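Local coordinates for glycerate dehydrogenase related protein (Thermoplasma acidophilum, PDB 3GVX) that belongs to the D-isomer specific 2-hydroxyacid dehydrogenases and probably reduces 2-keto acids such as hydroxypyruvate or glyoxylate with a nicotinamide cofactor, at the interface of chains A and B. Sequence-based numbering; all coordinates share one arbitrary frame. Chains: chain A/B, Glycerate dehydrogenase related protein.

Contact 1: the interface of chains A and B. Residues chain A 83, 87, 136, 267, 271; chain B 119-121, 144-145.
The carboxylate of A:Glu87, carried by helix 78-97, receives two successive backbone amides of chain B. Its OE1 lies 2.8 Å from the N of B:Leu120 in an almost straight bond (171° at the hydrogen), met on the syn side though somewhat out of the carboxylate plane. OE2 turns its syn lone pair to the N of B:Tyr121, also 2.8 Å away. The acid thus holds both amides in a forked grip that fixes its rotation and ties down the chain between B:Leu119 and B:Tyr121.

Water extends this polar cluster. Water 1 is 2.7 Å from A:Glu87 OE2 and 2.6 Å from the carbonyl O of B:Phe144, and it meets the in-plane edge of the A:Arg136 guanidinium at NH2. The two amide donors, and the guanidinium beyond the water, would be expected to favour the charged form of the acid.

Apolar packing surrounds the tyrosine. With CG anti to the backbone N (chi1 -173°), the B:Tyr121 ring points among three chain A side chains: the CD1 methyl of A:Ile83 lies over one face, 3.9 Å from CE1, while A:Ile267 meets CD2 and A:Leu271 approaches CE2. Next to it, the side chains of B:Leu119 and A:Ile267 cross at about a right angle, with B:Leu119 CD2 packed tightly, 3.3 Å from A:Ile267 CB.

The patch anchors the 119-121 loop of one subunit on helices 78-97 and 266-279 of the other, and so presumably steadies the dimer.

Contact 2: the interface of chains A and B. Residues chain A 242, 245, 250-254; chain B 103-104, 107-108.
Selenomethionine B:Met107, near the end of helix 100-108, packs against strand 250-252 of chain A and the loop that follows it, which carries the Ser-Pro-His sequence of the D-2-hydroxyacid dehydrogenase family. Its CB lies 3.7 Å from CB of A:Leu252. CG, beside the backbone N and anti to the carbonyl carbon (chi1 -70°), runs alongside the A:Ser253-A:Pro254 peptide, 3.8 Å from the proline N. The chain then bends twice, at chi2 and chi3. Selenium rests on A:Pro254, 3.6 Å from its CB, and the terminal CE folds back to meet the CD1 methyl of A:Ile242 at 3.6 Å, the two side chains crossing at about a right angle.

The backbone of the same residue is bound as well. The hydroxyl OG1 of A:Thr245 donates to the carbonyl O of B:Met107 at 2.8 Å, approaching in the carbonyl plane, and this gives an acceptor at the end of the helix a partner in the other subunit. One residue on, B:Lys108 stretches out past A:Thr245 until NZ donates to the carbonyl O of A:Ala250 at 2.9 Å, from above the carbonyl plane rather than on a lone pair.

B:Asn104 directs its amide at the strand. As modelled, ND2 is 2.8 Å from the N of A:Leu252, a pairing of two donors; the amide may well be turned over, with its oxygen accepting from the strand.

Contact 3: the interface of chains A and B. Residues chain A 103, 112-115; chain B 254-256, 260-261.
The carbonyl O of B:Pro254 meets carbon from chain A: CG of A:Gln114 comes to 3.3 Å, and CZ of A:Phe112 is 3.6 Å away, the oxygen standing above the ring plane just beyond the rim, on the same side as B:Pro254 CB. No hydrogen bond crosses this patch, so the contact rests on van der Waals packing and a CH-pi contact.

B:Pro254 packs against several chain A side chains. Its CB sits over one face of the A:Phe112 ring, offset toward the rim and 4.0 Å from the centroid, in that CH-pi contact. The phenyl group reaches this position with CG anti to the backbone N (chi1 -169°). On another side of the proline ring, CD abuts CB of A:Asn103 at 3.7 Å, the side chains crossing at about a right angle.

A:Gln114, extended beyond CG, slides in the opposite direction past two neighbours. Its CG meets the CG1 methyl of B:Val256 at 3.7 Å, and its CB lies 3.7 Å from CG of selenomethionine B:Met260. SE of B:Met260 packs against the backbone of A:Ser115, 3.5 Å from its CA.

The chain B residues belong to the loop between strand 250-252 and helix 266-279, where B:His255 is at the position of the family's catalytic histidine; the chain A segment 112-115 follows helix 100-108 and lies across that loop.

Contact 1: the interface of chains A and B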
loop_
_atom_site.group_PDB
_atom_site.type_symbol
_atom_site.label_atom_id
_atom_site.label_comp_id
_atom_site.label_asym_id
_atom_site.label_seq_id
_atom_site.Cartn_x
_atom_site.Cartn_y
_atom_site.Cartn_z
ATOM N N ILE A 83 10.572 -6.043 -4.675
ATOM C CA ILE A 83 10.115 -5.058 -3.714
ATOM C C ILE A 83 9.753 -3.703 -4.334
ATOM O O ILE A 83 8.677 -3.177 -4.082
ATOM C CB ILE A 83 11.150 -4.855 -2.587
ATOM C CG1 ILE A 83 11.199 -6.109 -1.705
ATOM C CG2 ILE A 83 10.818 -3.608 -1.804
ATOM C CD1 ILE A 83 12.355 -6.149 -0.740
ATOM N N GLU A 87 5.795 -2.025 -4.801
ATOM C CA GLU A 87 5.414 -0.709 -4.286
ATOM C C GLU A 87 4.761 0.080 -5.412
ATOM O O GLU A 87 3.696 0.669 -5.257
ATOM C CB GLU A 87 6.622 0.068 -3.727
ATOM C CG GLU A 87 7.150 -0.478 -2.413
ATOM C CD GLU A 87 8.139 0.471 -1.713
ATOM O OE1 GLU A 87 8.247 1.642 -2.134
ATOM O OE2 GLU A 87 8.805 0.060 -0.741
ATOM N N ARG A 136 5.680 -10.771 -3.769
ATOM C CA ARG A 136 5.763 -9.556 -2.982
ATOM C C ARG A 136 4.416 -8.841 -2.990
ATOM O O ARG A 136 3.934 -8.381 -1.970
ATOM C CB ARG A 136 6.871 -8.644 -3.528
ATOM C CG ARG A 136 7.031 -7.378 -2.728
ATOM C CD ARG A 136 7.319 -7.666 -1.269
ATOM N NE ARG A 136 7.470 -6.427 -0.504
ATOM C CZ ARG A 136 7.865 -6.341 0.763
ATOM N NH1 ARG A 136 8.164 -7.438 1.440
ATOM N NH2 ARG A 136 7.960 -5.151 1.344
ATOM N N ILE A 267 18.108 0.652 -2.366
ATOM C CA ILE A 267 17.622 -0.625 -1.913
ATOM C C ILE A 267 18.319 -1.787 -2.613
ATOM O O ILE A 267 18.564 -2.817 -1.993
ATOM C CB ILE A 267 16.102 -0.716 -2.083
ATOM C CG1 ILE A 267 15.584 -1.869 -1.228
ATOM C CG2 ILE A 267 15.730 -0.853 -3.556
ATOM C CD1 ILE A 267 14.378 -2.590 -1.803
ATOM N N LEU A 271 20.184 -4.597 -0.449
ATOM C CA LEU A 271 19.879 -6.019 -0.507
ATOM C C LEU A 271 20.983 -6.863 -1.124
ATOM O O LEU A 271 21.069 -8.050 -0.847
ATOM C CB LEU A 271 18.565 -6.254 -1.256
ATOM C CG LEU A 271 17.277 -6.235 -0.418
ATOM C CD1 LEU A 271 17.209 -4.972 0.402
ATOM C CD2 LEU A 271 16.061 -6.385 -1.338
ATOM N N LEU B 119 11.243 5.051 -2.497
ATOM C CA LEU B 119 10.801 3.786 -1.993
ATOM C C LEU B 119 10.443 3.884 -0.537
ATOM O O LEU B 119 11.094 4.600 0.208
ATOM C CB LEU B 119 11.947 2.847 -2.127
ATOM C CG LEU B 119 12.015 1.544 -2.858
ATOM C CD1 LEU B 119 12.173 1.623 -4.404
ATOM C CD2 LEU B 119 13.239 1.008 -2.192
ATOM N N LEU B 120 9.451 3.116 -0.127
ATOM C CA LEU B 120 9.043 3.135 1.259
ATOM C C LEU B 120 9.880 2.160 2.057
ATOM O O LEU B 120 10.264 2.428 3.194
ATOM C CB LEU B 120 7.576 2.771 1.377
ATOM C CG LEU B 120 6.699 3.758 0.625
ATOM C CD1 LEU B 120 5.242 3.344 0.754
ATOM C CD2 LEU B 120 6.958 5.175 1.163
ATOM N N TYR B 121 10.188 1.029 1.438
ATOM C CA TYR B 121 10.970 -0.004 2.098
ATOM C C TYR B 121 12.216 0.493 2.833
ATOM O O TYR B 121 13.084 1.133 2.240
ATOM C CB TYR B 121 11.379 -1.083 1.101
ATOM C CG TYR B 121 12.039 -2.271 1.754
ATOM C CD1 TYR B 121 11.287 -3.354 2.199
ATOM C CD2 TYR B 121 13.421 -2.324 1.914
ATOM C CE1 TYR B 121 11.897 -4.471 2.784
ATOM C CE2 TYR B 121 14.046 -3.430 2.494
ATOM C CZ TYR B 121 13.276 -4.501 2.922
ATOM O OH TYR B 121 13.882 -5.614 3.446
ATOM N N PHE B 144 4.942 -3.034 4.338
ATOM C CA PHE B 144 5.771 -2.390 3.321
ATOM C C PHE B 144 7.240 -2.389 3.717
ATOM O O PHE B 144 8.089 -1.897 2.984
ATOM C CB PHE B 144 5.289 -0.949 3.057
ATOM C CG PHE B 144 4.205 -0.847 2.029
ATOM C CD1 PHE B 144 4.493 -0.978 0.689
ATOM C CD2 PHE B 144 2.890 -0.634 2.398
ATOM C CE1 PHE B 144 3.500 -0.903 -0.259
ATOM C CE2 PHE B 144 1.887 -0.560 1.444
ATOM C CZ PHE B 144 2.198 -0.696 0.114
ATOM N N GLY B 145 7.531 -2.932 4.892
ATOM C CA GLY B 145 8.893 -2.978 5.373
ATOM C C GLY B 145 9.370 -1.686 6.010
ATOM O O GLY B 145 10.556 -1.482 6.199
HETATM O O HOH W 1 7.948 -2.199 0.375
#

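Contact 2: the interface of chains A and B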
loop_
_atom_site.group_PDB
_atom_site.type_symbol
_atom_site.label_atom_id
_atom_site.label_comp_id
_atom_site.label_asym_id
_atom_site.label_seq_id
_atom_site.Cartn_x
_atom_site.Cartn_y
_atom_site.Cartn_z
ATOM N N ILE A 242 6.402 5.793 -27.803
ATOM C CA ILE A 242 5.098 5.350 -27.425
ATOM C C ILE A 242 4.054 6.167 -28.172
ATOM O O ILE A 242 4.206 7.375 -28.366
ATOM C CB ILE A 242 4.949 5.509 -25.927
ATOM C CG1 ILE A 242 5.265 6.956 -25.555
ATOM C CG2 ILE A 242 5.936 4.591 -25.224
ATOM C CD1 ILE A 242 4.967 7.315 -24.146
ATOM N N THR A 245 -1.194 6.971 -26.340
ATOM C CA THR A 245 -1.188 6.996 -24.892
ATOM C C THR A 245 -2.223 7.894 -24.251
ATOM O O THR A 245 -2.447 7.815 -23.045
ATOM C CB THR A 245 0.190 7.407 -24.357
ATOM O OG1 THR A 245 0.590 8.644 -24.963
ATOM C CG2 THR A 245 1.218 6.320 -24.652
ATOM N N ALA A 250 -6.776 5.159 -18.049
ATOM C CA ALA A 250 -5.462 4.565 -17.941
ATOM C C ALA A 250 -4.616 5.491 -17.092
ATOM O O ALA A 250 -4.927 6.671 -16.930
ATOM C CB ALA A 250 -4.842 4.395 -19.319
ATOM N N ILE A 251 -3.589 4.924 -16.488
ATOM C CA ILE A 251 -2.650 5.710 -15.726
ATOM C C ILE A 251 -1.357 5.075 -16.130
ATOM O O ILE A 251 -1.220 3.845 -16.137
ATOM C CB ILE A 251 -2.827 5.608 -14.211
ATOM C CG1 ILE A 251 -4.233 6.034 -13.814
ATOM C CG2 ILE A 251 -1.804 6.503 -13.546
ATOM C CD1 ILE A 251 -4.433 6.177 -12.330
ATOM N N LEU A 252 -0.400 5.909 -16.480
ATOM C CA LEU A 252 0.844 5.383 -16.968
ATOM C C LEU A 252 2.069 5.935 -16.305
ATOM O O LEU A 252 2.065 7.024 -15.755
ATOM C CB LEU A 252 0.935 5.626 -18.473
ATOM C CG LEU A 252 -0.305 5.186 -19.252
ATOM C CD1 LEU A 252 -0.229 5.692 -20.696
ATOM C CD2 LEU A 252 -0.430 3.665 -19.191
ATOM N N SER A 253 3.127 5.149 -16.389
ATOM C CA SER A 253 4.419 5.512 -15.870
ATOM C C SER A 253 5.433 4.979 -16.884
ATOM O O SER A 253 5.197 3.968 -17.526
ATOM C CB SER A 253 4.643 4.929 -14.469
ATOM O OG SER A 253 4.550 3.523 -14.444
ATOM N N PRO A 254 6.575 5.662 -17.038
ATOM C CA PRO A 254 7.626 5.271 -17.983
ATOM C C PRO A 254 8.599 4.164 -17.555
ATOM O O PRO A 254 9.786 4.407 -17.438
ATOM C CB PRO A 254 8.344 6.593 -18.250
ATOM C CG PRO A 254 8.288 7.248 -16.892
ATOM C CD PRO A 254 6.867 6.981 -16.448
ATOM N N ASN B 103 4.549 11.769 -13.920
ATOM C CA ASN B 103 4.877 10.797 -14.957
ATOM C C ASN B 103 3.686 10.510 -15.860
ATOM O O ASN B 103 3.829 10.396 -17.064
ATOM C CB ASN B 103 5.370 9.477 -14.356
ATOM C CG ASN B 103 6.721 9.598 -13.712
ATOM O OD1 ASN B 103 7.518 10.454 -14.082
ATOM N ND2 ASN B 103 7.000 8.724 -12.748
ATOM N N ASN B 104 2.507 10.405 -15.264
ATOM C CA ASN B 104 1.320 10.119 -16.037
ATOM C C ASN B 104 1.032 11.243 -17.008
ATOM O O ASN B 104 0.670 10.999 -18.156
ATOM C CB ASN B 104 0.126 9.873 -15.126
ATOM C CG ASN B 104 -1.161 9.720 -15.894
ATOM O OD1 ASN B 104 -2.020 10.608 -15.867
ATOM N ND2 ASN B 104 -1.310 8.592 -16.585
HETATM N N MSE B 107 3.655 10.784 -19.838
HETATM C CA MSE B 107 3.338 9.622 -20.675
HETATM C C MSE B 107 2.137 9.834 -21.604
HETATM O O MSE B 107 2.143 9.417 -22.753
HETATM C CB MSE B 107 3.083 8.378 -19.807
HETATM C CG MSE B 107 4.305 7.826 -19.117
HETATM SE SE MSE B 107 5.433 7.007 -20.263
HETATM C CE MSE B 107 4.454 5.820 -20.919
ATOM N N LYS B 108 1.103 10.492 -21.108
ATOM C CA LYS B 108 -0.080 10.713 -21.925
ATOM C C LYS B 108 0.070 11.672 -23.087
ATOM O O LYS B 108 -0.740 11.670 -24.006
ATOM C CB LYS B 108 -1.247 11.132 -21.050
ATOM C CG LYS B 108 -1.959 9.938 -20.553
ATOM C CD LYS B 108 -2.928 10.231 -19.465
ATOM C CE LYS B 108 -3.778 9.006 -19.255
ATOM N NZ LYS B 108 -4.894 9.255 -18.321
#

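Contact 3: the interface of chains A and B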
loop_
_atom_site.group_PDB
_atom_site.type_symbol
_atom_site.label_atom_id
_atom_site.label_comp_id
_atom_site.label_asym_id
_atom_site.label_seq_id
_atom_site.Cartn_x
_atom_site.Cartn_y
_atom_site.Cartn_z
ATOM N N ASN A 103 -9.359 14.030 -8.017
ATOM C CA ASN A 103 -9.642 14.855 -6.856
ATOM C C ASN A 103 -8.584 15.916 -6.600
ATOM O O ASN A 103 -8.908 17.033 -6.231
ATOM C CB ASN A 103 -9.850 13.993 -5.608
ATOM C CG ASN A 103 -11.099 13.169 -5.694
ATOM O OD1 ASN A 103 -11.960 13.427 -6.531
ATOM N ND2 ASN A 103 -11.212 12.166 -4.826
ATOM N N PHE A 112 -14.144 21.831 -3.889
ATOM C CA PHE A 112 -14.287 20.818 -2.908
ATOM C C PHE A 112 -15.424 19.931 -3.346
ATOM O O PHE A 112 -16.589 20.294 -3.243
ATOM C CB PHE A 112 -14.591 21.455 -1.578
ATOM C CG PHE A 112 -14.505 20.515 -0.455
ATOM C CD1 PHE A 112 -13.303 20.277 0.180
ATOM C CD2 PHE A 112 -15.631 19.842 -0.034
ATOM C CE1 PHE A 112 -13.233 19.382 1.219
ATOM C CE2 PHE A 112 -15.568 18.949 1.000
ATOM C CZ PHE A 112 -14.368 18.716 1.630
ATOM N N ARG A 113 -15.097 18.754 -3.853
ATOM C CA ARG A 113 -16.170 17.908 -4.283
ATOM C C ARG A 113 -15.999 16.434 -4.007
ATOM O O ARG A 113 -15.230 15.719 -4.660
ATOM C CB ARG A 113 -16.435 18.142 -5.746
ATOM C CG ARG A 113 -17.622 17.402 -6.241
ATOM C CD ARG A 113 -17.506 17.280 -7.716
ATOM N NE ARG A 113 -17.451 18.587 -8.357
ATOM C CZ ARG A 113 -17.126 18.766 -9.629
ATOM N NH1 ARG A 113 -16.824 17.717 -10.374
ATOM N NH2 ARG A 113 -17.128 19.981 -10.157
ATOM N N GLN A 114 -16.781 15.986 -3.041
ATOM C CA GLN A 114 -16.769 14.615 -2.611
ATOM C C GLN A 114 -17.335 13.567 -3.527
ATOM O O GLN A 114 -18.385 13.731 -4.144
ATOM C CB GLN A 114 -17.459 14.490 -1.276
ATOM C CG GLN A 114 -16.571 14.807 -0.143
ATOM C CD GLN A 114 -17.352 14.977 1.112
ATOM O OE1 GLN A 114 -17.042 15.837 1.932
ATOM N NE2 GLN A 114 -18.393 14.164 1.279
ATOM N N SER A 115 -16.608 12.462 -3.556
ATOM C CA SER A 115 -16.949 11.310 -4.345
ATOM C C SER A 115 -16.437 10.087 -3.610
ATOM O O SER A 115 -15.494 10.159 -2.829
ATOM C CB SER A 115 -16.295 11.392 -5.726
ATOM O OG SER A 115 -17.049 12.189 -6.611
ATOM N N PRO B 254 -10.465 15.915 -0.972
ATOM C CA PRO B 254 -11.623 16.470 -0.262
ATOM C C PRO B 254 -12.263 15.688 0.910
ATOM O O PRO B 254 -13.438 15.331 0.848
ATOM C CB PRO B 254 -12.609 16.730 -1.400
ATOM C CG PRO B 254 -12.305 15.613 -2.346
ATOM C CD PRO B 254 -10.808 15.609 -2.370
ATOM N N HIS B 255 -11.499 15.428 1.970
ATOM C CA HIS B 255 -12.051 14.744 3.135
ATOM C C HIS B 255 -12.809 13.479 2.741
ATOM O O HIS B 255 -13.940 13.276 3.182
ATOM C CB HIS B 255 -13.016 15.701 3.841
ATOM C CG HIS B 255 -13.090 15.521 5.321
ATOM N ND1 HIS B 255 -12.696 16.501 6.209
ATOM C CD2 HIS B 255 -13.474 14.464 6.072
ATOM C CE1 HIS B 255 -12.829 16.052 7.444
ATOM N NE2 HIS B 255 -13.299 14.818 7.387
ATOM N N VAL B 256 -12.198 12.638 1.911
ATOM C CA VAL B 256 -12.826 11.398 1.463
ATOM C C VAL B 256 -12.093 10.157 1.959
ATOM O O VAL B 256 -12.433 9.051 1.582
ATOM C CB VAL B 256 -12.874 11.320 -0.077
ATOM C CG1 VAL B 256 -13.846 12.364 -0.653
ATOM C CG2 VAL B 256 -11.460 11.506 -0.629
HETATM N N MSE B 260 -17.499 8.880 2.712
HETATM C CA MSE B 260 -18.252 10.122 2.585
HETATM C C MSE B 260 -19.380 10.092 3.591
HETATM O O MSE B 260 -19.766 9.021 4.066
HETATM C CB MSE B 260 -18.879 10.219 1.199
HETATM C CG MSE B 260 -18.229 11.141 0.213
HETATM SE SE MSE B 260 -18.755 10.546 -1.385
HETATM C CE MSE B 260 -20.221 11.494 -1.688
ATOM N N SER B 261 -19.909 11.274 3.883
ATOM C CA SER B 261 -21.050 11.465 4.780
ATOM C C SER B 261 -21.413 10.274 5.655
ATOM O O SER B 261 -20.645 9.849 6.525
ATOM C CB SER B 261 -22.281 11.811 3.945
ATOM O OG SER B 261 -22.702 10.688 3.190
#

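Measured between the centres of their C-alpha atoms, contact 1 is about 23 Å from contact 2 and 30 Å from contact 3, while contacts 2 and 3 are about 26 Å apart. Contacts 2 and 3 both use helix 100-108 and the loop after strand 250-252, with the chains exchanged: Asn103 and Pro254 appear in each. Contact 1 draws on residues 119-121, farther along the same stretch, so several segments between residues 103 and 121 of each subunit touch the other. Two-fold symmetry repeats every patch, suggesting a reciprocal embrace that secures the loop bearing the presumed catalytic histidine.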